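Glycosyl hydrolase, family 8 (Clostridium perfringens, PDB 3REN) probably hydrolyses alpha-glucan chains such as starch, being an alpha-amylase built on an (alpha/alpha)6-barrel and related in sequence to glycoside hydrolase family 8. Local coordinates at residues 111-115 against 171-175; 151-156 against 189-195; 116-120 against 142-146; 89-93 against 107-111. One frame throughout, in Å; residues are numbered along the deposited sequence. Where two conformers were deposited one is given.

Interaction 1: residues 111-115 against 171-175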
# COMPACT_ATOMS: atom_id res chain seq x y z
N SER A 111 11.35 -6.88 -9.84
CA SER A 111 10.94 -5.75 -9.03
C SER A 111 9.58 -5.19 -9.52
O SER A 111 9.27 -5.32 -10.70
CB SER A 111 11.97 -4.64 -9.15
OG SER A 111 13.17 -5.04 -8.53
N ALA A 112 8.82 -4.55 -8.63
CA ALA A 112 7.57 -3.85 -8.98
C ALA A 112 7.75 -2.37 -8.60
O ALA A 112 8.10 -2.08 -7.47
CB ALA A 112 6.40 -4.45 -8.19
N THR A 113 7.48 -1.44 -9.52
CA THR A 113 7.63 -0.01 -9.30
C THR A 113 6.97 0.49 -8.00
O THR A 113 7.53 1.34 -7.28
CB THR A 113 7.13 0.72 -10.54
OG1 THR A 113 8.03 0.47 -11.63
CG2 THR A 113 7.03 2.23 -10.34
N ILE A 114 5.79 -0.04 -7.69
CA ILE A 114 5.07 0.43 -6.52
C ILE A 114 5.87 0.14 -5.24
O ILE A 114 5.88 0.97 -4.34
CB ILE A 114 3.64 -0.19 -6.45
CG1 ILE A 114 2.82 0.47 -5.32
CG2 ILE A 114 3.74 -1.73 -6.30
CD1 ILE A 114 1.34 -0.04 -5.12
N ASP A 115 6.54 -1.01 -5.16
CA ASP A 115 7.34 -1.31 -3.98
C ASP A 115 8.56 -0.37 -3.88
O ASP A 115 8.94 0.03 -2.76
CB ASP A 115 7.89 -2.73 -3.96
CG ASP A 115 6.83 -3.79 -4.05
OD1 ASP A 115 5.70 -3.60 -3.55
OD2 ASP A 115 7.17 -4.87 -4.59
N LEU A 171 -2.51 2.05 -12.38
CA LEU A 171 -2.64 3.40 -11.87
C LEU A 171 -2.29 3.56 -10.39
O LEU A 171 -1.73 4.59 -10.02
CB LEU A 171 -4.04 4.01 -12.16
CG LEU A 171 -4.17 4.76 -13.49
CD1 LEU A 171 -4.06 3.73 -14.64
CD2 LEU A 171 -5.49 5.52 -13.59
N CYS A 172 -2.58 2.54 -9.57
CA CYS A 172 -2.21 2.59 -8.14
C CYS A 172 -0.67 2.61 -7.90
O CYS A 172 -0.24 2.96 -6.81
CB CYS A 172 -2.85 1.45 -7.33
SG CYS A 172 -2.29 -0.19 -7.73
N TYR A 173 0.11 2.19 -8.90
CA TYR A 173 1.59 2.29 -8.86
C TYR A 173 2.08 3.74 -9.00
O TYR A 173 3.25 4.02 -8.69
CB TYR A 173 2.23 1.52 -10.01
CG TYR A 173 2.37 0.02 -9.81
CD1 TYR A 173 1.33 -0.73 -9.28
CD2 TYR A 173 3.53 -0.64 -10.21
CE1 TYR A 173 1.47 -2.10 -9.13
CE2 TYR A 173 3.67 -1.99 -10.07
CZ TYR A 173 2.64 -2.71 -9.53
OH TYR A 173 2.77 -4.08 -9.40
N LEU A 174 1.24 4.63 -9.49
CA LEU A 174 1.66 6.02 -9.73
C LEU A 174 1.58 6.83 -8.44
O LEU A 174 0.58 7.55 -8.18
CB LEU A 174 0.87 6.67 -10.87
CG LEU A 174 1.02 5.91 -12.19
CD1 LEU A 174 -0.00 6.43 -13.15
CD2 LEU A 174 2.45 6.03 -12.75
N ASP A 175 2.64 6.67 -7.63
CA ASP A 175 2.73 7.21 -6.28
C ASP A 175 3.09 8.70 -6.37
O ASP A 175 4.23 9.09 -6.19
CB ASP A 175 3.83 6.43 -5.57
CG ASP A 175 3.88 6.66 -4.07
OD1 ASP A 175 3.36 7.67 -3.57
OD2 ASP A 175 4.48 5.79 -3.39
O HOH W 1 3.90 3.26 -3.80

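Interaction 2: residues 151-156 against 189-195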
# COMPACT_ATOMS: atom_id res chain seq x y z
N GLU A 151 11.57 3.56 -16.95
CA GLU A 151 10.94 4.75 -17.52
C GLU A 151 10.88 4.70 -19.05
O GLU A 151 11.82 4.28 -19.71
CB GLU A 151 11.63 6.03 -17.02
CG GLU A 151 10.99 7.36 -17.53
CD GLU A 151 11.62 7.89 -18.82
OE1 GLU A 151 12.66 7.34 -19.24
OE2 GLU A 151 11.06 8.82 -19.44
N GLU A 152 9.75 5.08 -19.60
CA GLU A 152 9.54 5.14 -21.01
C GLU A 152 8.62 6.35 -21.26
O GLU A 152 7.51 6.33 -20.85
CB GLU A 152 8.96 3.79 -21.45
OE1 GLU A 152 10.82 2.54 -23.39
OE2 GLU A 152 9.74 3.40 -25.04
N ASN A 153 9.12 7.39 -21.93
CA ASN A 153 8.37 8.62 -22.23
C ASN A 153 7.65 9.19 -21.02
O ASN A 153 6.41 9.43 -21.02
CB ASN A 153 7.43 8.43 -23.42
CG ASN A 153 8.18 8.03 -24.69
OD1 ASN A 153 7.91 6.97 -25.26
ND2 ASN A 153 9.15 8.88 -25.13
N GLU A 154 8.45 9.39 -19.97
CA GLU A 154 7.97 9.88 -18.69
C GLU A 154 6.94 9.00 -17.96
O GLU A 154 6.40 9.43 -16.96
CB GLU A 154 7.50 11.32 -18.81
CG GLU A 154 8.65 12.29 -19.05
CD GLU A 154 8.16 13.68 -19.40
OE1 GLU A 154 8.63 14.65 -18.77
OE2 GLU A 154 7.30 13.78 -20.31
N THR A 155 6.68 7.79 -18.47
CA THR A 155 5.80 6.82 -17.81
C THR A 155 6.65 5.70 -17.15
O THR A 155 7.51 5.12 -17.81
CB THR A 155 4.88 6.13 -18.84
OG1 THR A 155 4.06 7.11 -19.48
CG2 THR A 155 3.97 5.06 -18.20
N LEU A 156 6.40 5.41 -15.88
CA LEU A 156 6.98 4.25 -15.20
C LEU A 156 6.12 3.00 -15.42
O LEU A 156 4.91 2.99 -15.14
CB LEU A 156 7.12 4.50 -13.67
CG LEU A 156 7.91 5.71 -13.17
CD1 LEU A 156 8.15 5.62 -11.65
CD2 LEU A 156 9.25 5.73 -13.91
N TRP A 189 12.14 14.89 -11.95
CA TRP A 189 10.94 14.19 -11.48
C TRP A 189 9.62 14.93 -11.68
O TRP A 189 8.56 14.32 -11.52
CB TRP A 189 11.10 13.71 -10.04
CG TRP A 189 11.95 12.48 -9.96
CD1 TRP A 189 13.30 12.43 -9.77
CD2 TRP A 189 11.51 11.13 -10.12
NE1 TRP A 189 13.73 11.11 -9.79
CE2 TRP A 189 12.65 10.30 -10.00
CE3 TRP A 189 10.25 10.53 -10.33
CZ2 TRP A 189 12.58 8.89 -10.10
CZ3 TRP A 189 10.18 9.14 -10.43
CH2 TRP A 189 11.34 8.34 -10.31
N GLU A 190 9.69 16.22 -12.04
CA GLU A 190 8.49 17.03 -12.36
C GLU A 190 7.77 16.52 -13.58
O GLU A 190 6.52 16.44 -13.60
CB GLU A 190 8.84 18.51 -12.57
CG GLU A 190 9.30 19.18 -11.28
CD GLU A 190 9.64 20.66 -11.45
OE1 GLU A 190 9.61 21.19 -12.61
OE2 GLU A 190 9.92 21.29 -10.39
N GLY A 191 8.55 16.18 -14.61
CA GLY A 191 7.99 15.60 -15.81
C GLY A 191 7.32 14.26 -15.53
O GLY A 191 6.29 13.95 -16.12
N ILE A 192 7.93 13.46 -14.65
CA ILE A 192 7.35 12.16 -14.31
C ILE A 192 6.04 12.35 -13.55
O ILE A 192 5.05 11.69 -13.88
CB ILE A 192 8.32 11.28 -13.44
CG1 ILE A 192 9.66 11.06 -14.15
CG2 ILE A 192 7.70 9.95 -13.18
CD1 ILE A 192 9.57 10.08 -15.29
N TYR A 193 6.05 13.25 -12.54
CA TYR A 193 4.85 13.63 -11.81
C TYR A 193 3.73 14.10 -12.74
O TYR A 193 2.57 13.67 -12.59
CB TYR A 193 5.12 14.73 -10.76
CG TYR A 193 3.89 15.09 -9.93
CD1 TYR A 193 2.90 15.95 -10.42
CD2 TYR A 193 3.71 14.57 -8.64
CE1 TYR A 193 1.80 16.27 -9.68
CE2 TYR A 193 2.61 14.88 -7.88
CZ TYR A 193 1.66 15.73 -8.40
OH TYR A 193 0.57 16.06 -7.63
N GLU A 194 4.06 14.98 -13.69
CA GLU A 194 3.08 15.55 -14.64
C GLU A 194 2.47 14.47 -15.55
O GLU A 194 1.25 14.46 -15.76
CB GLU A 194 3.67 16.67 -15.50
CG GLU A 194 4.15 17.92 -14.74
CD GLU A 194 3.03 18.74 -14.07
OE1 GLU A 194 2.01 19.05 -14.74
OE2 GLU A 194 3.17 19.09 -12.87
N LYS A 195 3.30 13.58 -16.07
CA LYS A 195 2.79 12.47 -16.89
C LYS A 195 1.92 11.49 -16.09
O LYS A 195 0.80 11.14 -16.53
CB LYS A 195 3.92 11.75 -17.62
CG LYS A 195 3.47 10.52 -18.45
CD LYS A 195 2.55 10.89 -19.64
CE LYS A 195 2.33 9.69 -20.57
NZ LYS A 195 1.17 9.87 -21.50
O HOH W 2 5.44 14.99 -18.41

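Interaction 3: residues 116-120 against 142-146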
# COMPACT_ATOMS: atom_id res chain seq x y z
N GLU A 116 9.17 -0.06 -5.02
CA GLU A 116 10.33 0.83 -5.04
C GLU A 116 9.91 2.20 -4.56
O GLU A 116 10.56 2.79 -3.72
CB GLU A 116 10.93 0.96 -6.46
CG GLU A 116 11.10 -0.37 -7.19
CD GLU A 116 12.02 -1.29 -6.40
OE1 GLU A 116 12.97 -0.76 -5.77
OE2 GLU A 116 11.79 -2.52 -6.40
N LEU A 117 8.78 2.69 -5.08
CA LEU A 117 8.33 4.03 -4.74
C LEU A 117 7.89 4.11 -3.26
O LEU A 117 8.07 5.14 -2.65
CB LEU A 117 7.21 4.51 -5.68
CG LEU A 117 7.65 4.84 -7.11
CD1 LEU A 117 6.44 4.95 -8.05
CD2 LEU A 117 8.42 6.13 -7.13
N ARG A 118 7.29 3.03 -2.71
CA ARG A 118 6.89 3.01 -1.31
C ARG A 118 8.11 3.13 -0.38
O ARG A 118 8.05 3.79 0.66
CB ARG A 118 6.15 1.74 -0.96
CG ARG A 118 5.49 1.75 0.42
CD ARG A 118 4.84 0.43 0.77
NE ARG A 118 3.68 0.08 -0.08
CZ ARG A 118 3.70 -0.80 -1.08
NH1 ARG A 118 4.82 -1.42 -1.45
NH2 ARG A 118 2.59 -1.05 -1.76
N ILE A 119 9.19 2.45 -0.74
CA ILE A 119 10.45 2.49 -0.01
C ILE A 119 11.17 3.84 -0.13
O ILE A 119 11.69 4.37 0.86
CB ILE A 119 11.34 1.29 -0.42
CG1 ILE A 119 10.71 0.03 0.21
CG2 ILE A 119 12.83 1.47 0.10
CD1 ILE A 119 11.20 -1.31 -0.28
N ILE A 120 11.16 4.43 -1.32
CA ILE A 120 11.70 5.76 -1.51
C ILE A 120 10.93 6.73 -0.61
O ILE A 120 11.55 7.55 0.03
CB ILE A 120 11.63 6.19 -2.98
CG1 ILE A 120 12.73 5.51 -3.78
CG2 ILE A 120 11.79 7.72 -3.10
CD1 ILE A 120 12.28 5.14 -5.24
N ILE A 142 17.90 4.44 -5.55
CA ILE A 142 16.72 3.67 -6.02
C ILE A 142 15.96 4.41 -7.10
O ILE A 142 15.58 3.82 -8.13
CB ILE A 142 15.68 3.37 -4.89
CG1 ILE A 142 16.36 2.90 -3.60
CG2 ILE A 142 14.64 2.32 -5.36
CD1 ILE A 142 17.22 1.73 -3.80
N ALA A 143 15.73 5.70 -6.86
CA ALA A 143 14.98 6.54 -7.78
C ALA A 143 15.68 6.61 -9.12
O ALA A 143 15.02 6.48 -10.16
CB ALA A 143 14.82 7.92 -7.22
N ASN A 144 17.02 6.79 -9.11
CA ASN A 144 17.81 6.86 -10.35
C ASN A 144 17.73 5.54 -11.13
O ASN A 144 17.67 5.54 -12.37
CB ASN A 144 19.28 7.27 -10.08
CG ASN A 144 19.44 8.77 -9.75
OD1 ASN A 144 18.63 9.59 -10.13
ND2 ASN A 144 20.51 9.12 -9.05
N SER A 145 17.74 4.43 -10.40
CA SER A 145 17.53 3.11 -11.00
C SER A 145 16.14 2.92 -11.60
O SER A 145 15.99 2.24 -12.62
CB SER A 145 17.78 2.02 -9.96
OG SER A 145 19.12 2.08 -9.53
N LEU A 146 15.12 3.50 -10.98
CA LEU A 146 13.77 3.49 -11.57
C LEU A 146 13.78 4.25 -12.88
O LEU A 146 13.20 3.77 -13.86
CB LEU A 146 12.73 4.13 -10.66
CG LEU A 146 11.96 3.30 -9.66
CD1 LEU A 146 11.07 4.24 -8.85
CD2 LEU A 146 11.19 2.16 -10.33

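Interaction 4: residues 89-93 against 107-111. With SO4 (sulfate ion), chain E.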
# COMPACT_ATOMS: atom_id res chain seq x y z
N LYS A 89 17.92 -3.38 2.43
CA LYS A 89 19.22 -3.15 1.77
C LYS A 89 19.73 -4.45 1.18
O LYS A 89 20.25 -4.45 0.06
CB LYS A 89 20.25 -2.53 2.72
CG LYS A 89 19.84 -1.11 3.14
CD LYS A 89 20.99 -0.26 3.61
CE LYS A 89 21.45 -0.55 5.01
NZ LYS A 89 22.62 0.36 5.37
N GLU A 90 19.52 -5.56 1.90
CA GLU A 90 19.97 -6.88 1.44
C GLU A 90 19.13 -7.44 0.30
O GLU A 90 19.50 -8.42 -0.35
CB GLU A 90 20.11 -7.89 2.60
CG GLU A 90 21.17 -7.47 3.67
CD GLU A 90 22.53 -7.08 3.06
OE1 GLU A 90 23.05 -5.98 3.38
OE2 GLU A 90 23.09 -7.88 2.26
N MSE A 91 17.97 -6.82 0.07
CA MSE A 91 17.12 -7.24 -1.05
C MSE A 91 17.45 -6.42 -2.30
O MSE A 91 16.85 -6.67 -3.38
CB MSE A 91 15.62 -7.11 -0.68
CG MSE A 91 15.22 -8.07 0.44
SE MSE A 91 13.39 -7.92 0.99
CE MSE A 91 12.48 -8.67 -0.59
N ARG A 92 18.41 -5.49 -2.20
CA ARG A 92 18.78 -4.68 -3.35
C ARG A 92 19.41 -5.57 -4.41
O ARG A 92 20.21 -6.44 -4.09
CB ARG A 92 19.74 -3.54 -3.01
CG ARG A 92 19.85 -2.52 -4.11
CD ARG A 92 20.92 -1.44 -3.83
NE ARG A 92 22.24 -2.02 -3.63
CZ ARG A 92 23.28 -1.37 -3.08
NH1 ARG A 92 24.45 -2.00 -2.92
NH2 ARG A 92 23.14 -0.11 -2.69
N LEU A 93 19.05 -5.34 -5.67
CA LEU A 93 19.56 -6.17 -6.76
C LEU A 93 20.69 -5.45 -7.49
O LEU A 93 20.98 -4.29 -7.19
CB LEU A 93 18.41 -6.55 -7.71
CG LEU A 93 17.25 -7.41 -7.17
CD1 LEU A 93 16.08 -7.42 -8.19
CD2 LEU A 93 17.68 -8.82 -6.86
N ASN A 107 16.96 -13.71 -3.26
CA ASN A 107 16.14 -12.60 -3.80
C ASN A 107 15.59 -12.92 -5.19
O ASN A 107 16.29 -13.48 -6.00
CB ASN A 107 17.00 -11.31 -3.93
CG ASN A 107 17.44 -10.74 -2.59
OD1 ASN A 107 16.72 -10.88 -1.60
ND2 ASN A 107 18.63 -10.09 -2.55
N SER A 108 14.35 -12.54 -5.48
CA SER A 108 13.83 -12.66 -6.84
C SER A 108 14.50 -11.61 -7.71
O SER A 108 14.74 -10.49 -7.24
CB SER A 108 12.33 -12.44 -6.87
OG SER A 108 11.67 -13.52 -6.27
N PRO A 109 14.83 -11.98 -8.97
CA PRO A 109 15.47 -11.01 -9.87
C PRO A 109 14.51 -9.97 -10.41
O PRO A 109 14.88 -9.13 -11.23
CB PRO A 109 15.99 -11.89 -11.02
CG PRO A 109 15.09 -13.08 -11.03
CD PRO A 109 14.76 -13.33 -9.58
N SER A 110 13.28 -9.95 -9.92
CA SER A 110 12.34 -8.98 -10.45
C SER A 110 11.86 -8.01 -9.37
O SER A 110 11.97 -8.30 -8.15
CB SER A 110 11.20 -9.69 -11.16
OG SER A 110 10.41 -10.28 -10.18
N SER A 111 11.35 -6.88 -9.84
CA SER A 111 10.94 -5.75 -9.03
C SER A 111 9.58 -5.19 -9.52
O SER A 111 9.27 -5.32 -10.70
CB SER A 111 11.97 -4.64 -9.15
OG SER A 111 13.17 -5.04 -8.53
S SO4 E . 10.30 -15.14 -8.58
O1 SO4 E . 9.81 -16.46 -8.93
O2 SO4 E . 10.10 -14.18 -9.66
O3 SO4 E . 9.58 -14.67 -7.41
O4 SO4 E . 11.72 -15.28 -8.31
O HOH W 3 17.80 -10.86 0.92
O HOH W 4 20.99 -9.12 -4.64

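Interaction 1: residues 111-115 against 171-175
The strand-to-helix turn at 111-115 passes the 171-175 loop, whose first three residues form a 3-10 turn, most closely at Ile114 and Tyr173, whose CA atoms are 4.6 Å apart. Both lead into helices of the (alpha/alpha)6-barrel: 113-130 starts right after its N-cap Ala112, and 176-185 right after its N-cap Asp175. The centre is a CH-pi contact. Methyl CG2 of Ile114 sits over one face of the Tyr173 ring, 3.6 Å from the ring centroid and 14° off its normal, and the two side chains cross at about a right angle. With CG1 of Ile114 anti to the backbone N (chi1 -172°), the CG2 branch falls between N and carbonyl carbon and meets the ring, while CD1 runs on to Cys172, 3.8 Å from its backbone O. Around the same ring Thr113 CB lies at the edge, 3.9 Å from Tyr173 CD2, and Ala112 CB comes obliquely to within 3.8 Å of Tyr173 OH. The hydroxyl of Thr113 is engaged elsewhere, with Val157 O on strand 155-160. Cys172 meanwhile packs against Leu233 and Ile236, so the 3-10 turn meets helix 231-243 as well as the start of helix 113-130. One water ties the segments together: it donates to Ile114 O at 3.1 Å and to Asp175 OD2 at 2.6 Å.

Interaction 2: residues 151-156 against 189-195
Helix 188-201 lies against a beta hairpin whose type I' turn, Glu152 to Thr155, brings the CA atoms of Glu154 and Ile192 within 5.0 Å. Along the helix, Trp189 comes first: the edge of its ring, at CZ3, receives Leu156 CD1 at 4.2 Å, close to the ring plane. Gly191 follows. The extended Glu154 side chain lies over its backbone, OE1 standing 3.2 Å from Gly191 CA, and a water donates to Gly191 O at 2.7 Å and, weakly, to Glu154 OE2. Ile192 reaches further into the hairpin. Its CD1 is 3.6 Å from Glu154 O and also touches Glu151 CG, while CG2 packs on Leu156 CG. Behind this, the Glu151 chain bends at chi2 (-92°) and curls back over the turn, where OE2 accepts a hydrogen bond from Glu154 N at 2.7 Å. That bond meets the carboxylate on its anti side, 29° out of plane, and ties the turn to the strand before it. Lys195 comes last: CB lies beside Glu154 CB, and the bend at its chi2 (66°) carries the chain across Thr155, with CE 3.3 Å from its OG1; the ammonium goes on to Gln221 OE1. Trp189 and Ile192 also meet Leu147 of helix 133-150, and Leu156 reaches Met179 of helix 176-185 and Leu117 of helix 113-130, so the hairpin and helix 188-201 share a hydrophobic seam with three barrel helices.

Interaction 3: residues 116-120 against 142-146
Helices 113-130 and 133-150 are consecutive in the chain and run nearly antiparallel at these segments, their axes 10.3 Å apart at an angle of 153°, with Glu116 and Ile142 nearest at the CA atoms (7.1 Å). Antiparallel packing of successive helices is in keeping with the (alpha/alpha)6-barrel fold. Ile120 is inserted between Ile142, Ala143 and Leu146: its CD1 lies 3.9 Å from Leu146 CD1 and also faces Ala143 CB. Ile142 was modelled in two conformers; in the one given, Ile120 and Ile142 slide past each other in opposite directions, and Ile142 CG2 is 3.7 Å from Ile120 CD1, a distance to be taken as tentative. Leu146 divides its two methyls. CD1 goes to Leu117, meeting CD2 at 3.7 Å, and CD2 lies on the aliphatic part of Glu116, 4.0 Å from CG. Two successive bends in the glutamate (chi1 -46°, chi2 -59°) turn its carboxylate toward the isoleucine, and in this conformer the Glu116 side chain crosses that of Ile142 at about a right angle, with OE1 near CG2. Past the pair, Ile120 and Ala143 meet Leu182 of helix 176-185, and Leu117 meets Met179 of that helix. Contact between the two segments is thus made by aliphatic side chains and Glu116, all buried. OE1 of the glutamate accepts a hydrogen bond from Ile98 N, so this buried polar atom among methyls has a backbone donor, and the bond joins the loop at Ile98 to the helix pair.

Interaction 4: residues 89-93 against 107-111
Asn107 makes the direct polar link: its ND2 donates to Glu90 O at 2.9 Å and 162°, arriving in the carbonyl plane on a lone pair, while the acceptor lies only 11° out of the amide plane. The same amide meets two waters. One donates to Asn107 OD1 at 2.7 Å and weakly to Glu90 O; the other accepts a hydrogen bond from ND2 and donates to Arg92 O at 2.8 Å. Both amide atoms therefore have partners, which should hold the group's orientation. OD1 also rests 3.8 Å from CG of selenomethionine Met91. Beside this bridge, Leu93 packs on the other loop, both methyls against Ser108 O, with CD2 at 3.4 Å; CD2 is also 3.9 Å from Asn107 CB, and CD1 is 3.8 Å from Ser111 OG. Further out, a type I turn from Lys89 to Arg92, closed by Arg92 N on Lys89 O, positions Glu90 O for Asn107. Ser111 OG bonds to Ile98 O, and Ser108 O to Ser99 OG. A sulfate, probably from the crystallisation liquor, is bonded to Arg101 NH2 and Trp100 NE1; in the conformer given, Ser108 OG lies 2.6 Å from its O3, a tentative contact. A hydrated side-chain amide on a backbone carbonyl, with leucine packing beside it, thus joins the loop after helix 78-89 to the one leading into strand 111-112.

Overall arrangement
Helix 113-130 is shared by interactions 1 and 3: interaction 1 holds its first turn and interaction 3 the turn that follows, their centres 10 Å apart, and Leu117 CD1 lies 3.4 Å from Tyr173 O. Interaction 2 joins them through Leu156, whose CD1 is 3.8 Å from Thr113 CG2 and 4.0 Å from Leu117 CD1; strands 111-112 and 155-160 are neighbours in one antiparallel sheet. Trp189 CZ2, 3.4 Å from Ala143 O, ties interaction 2 to helix 133-150. Interaction 4 shares Ser111 with interaction 1, and Ser111 CB lies 3.5 Å from Glu116 OE2 of interaction 3. Interactions 2 and 4 do not touch, with centres about 24 Å apart.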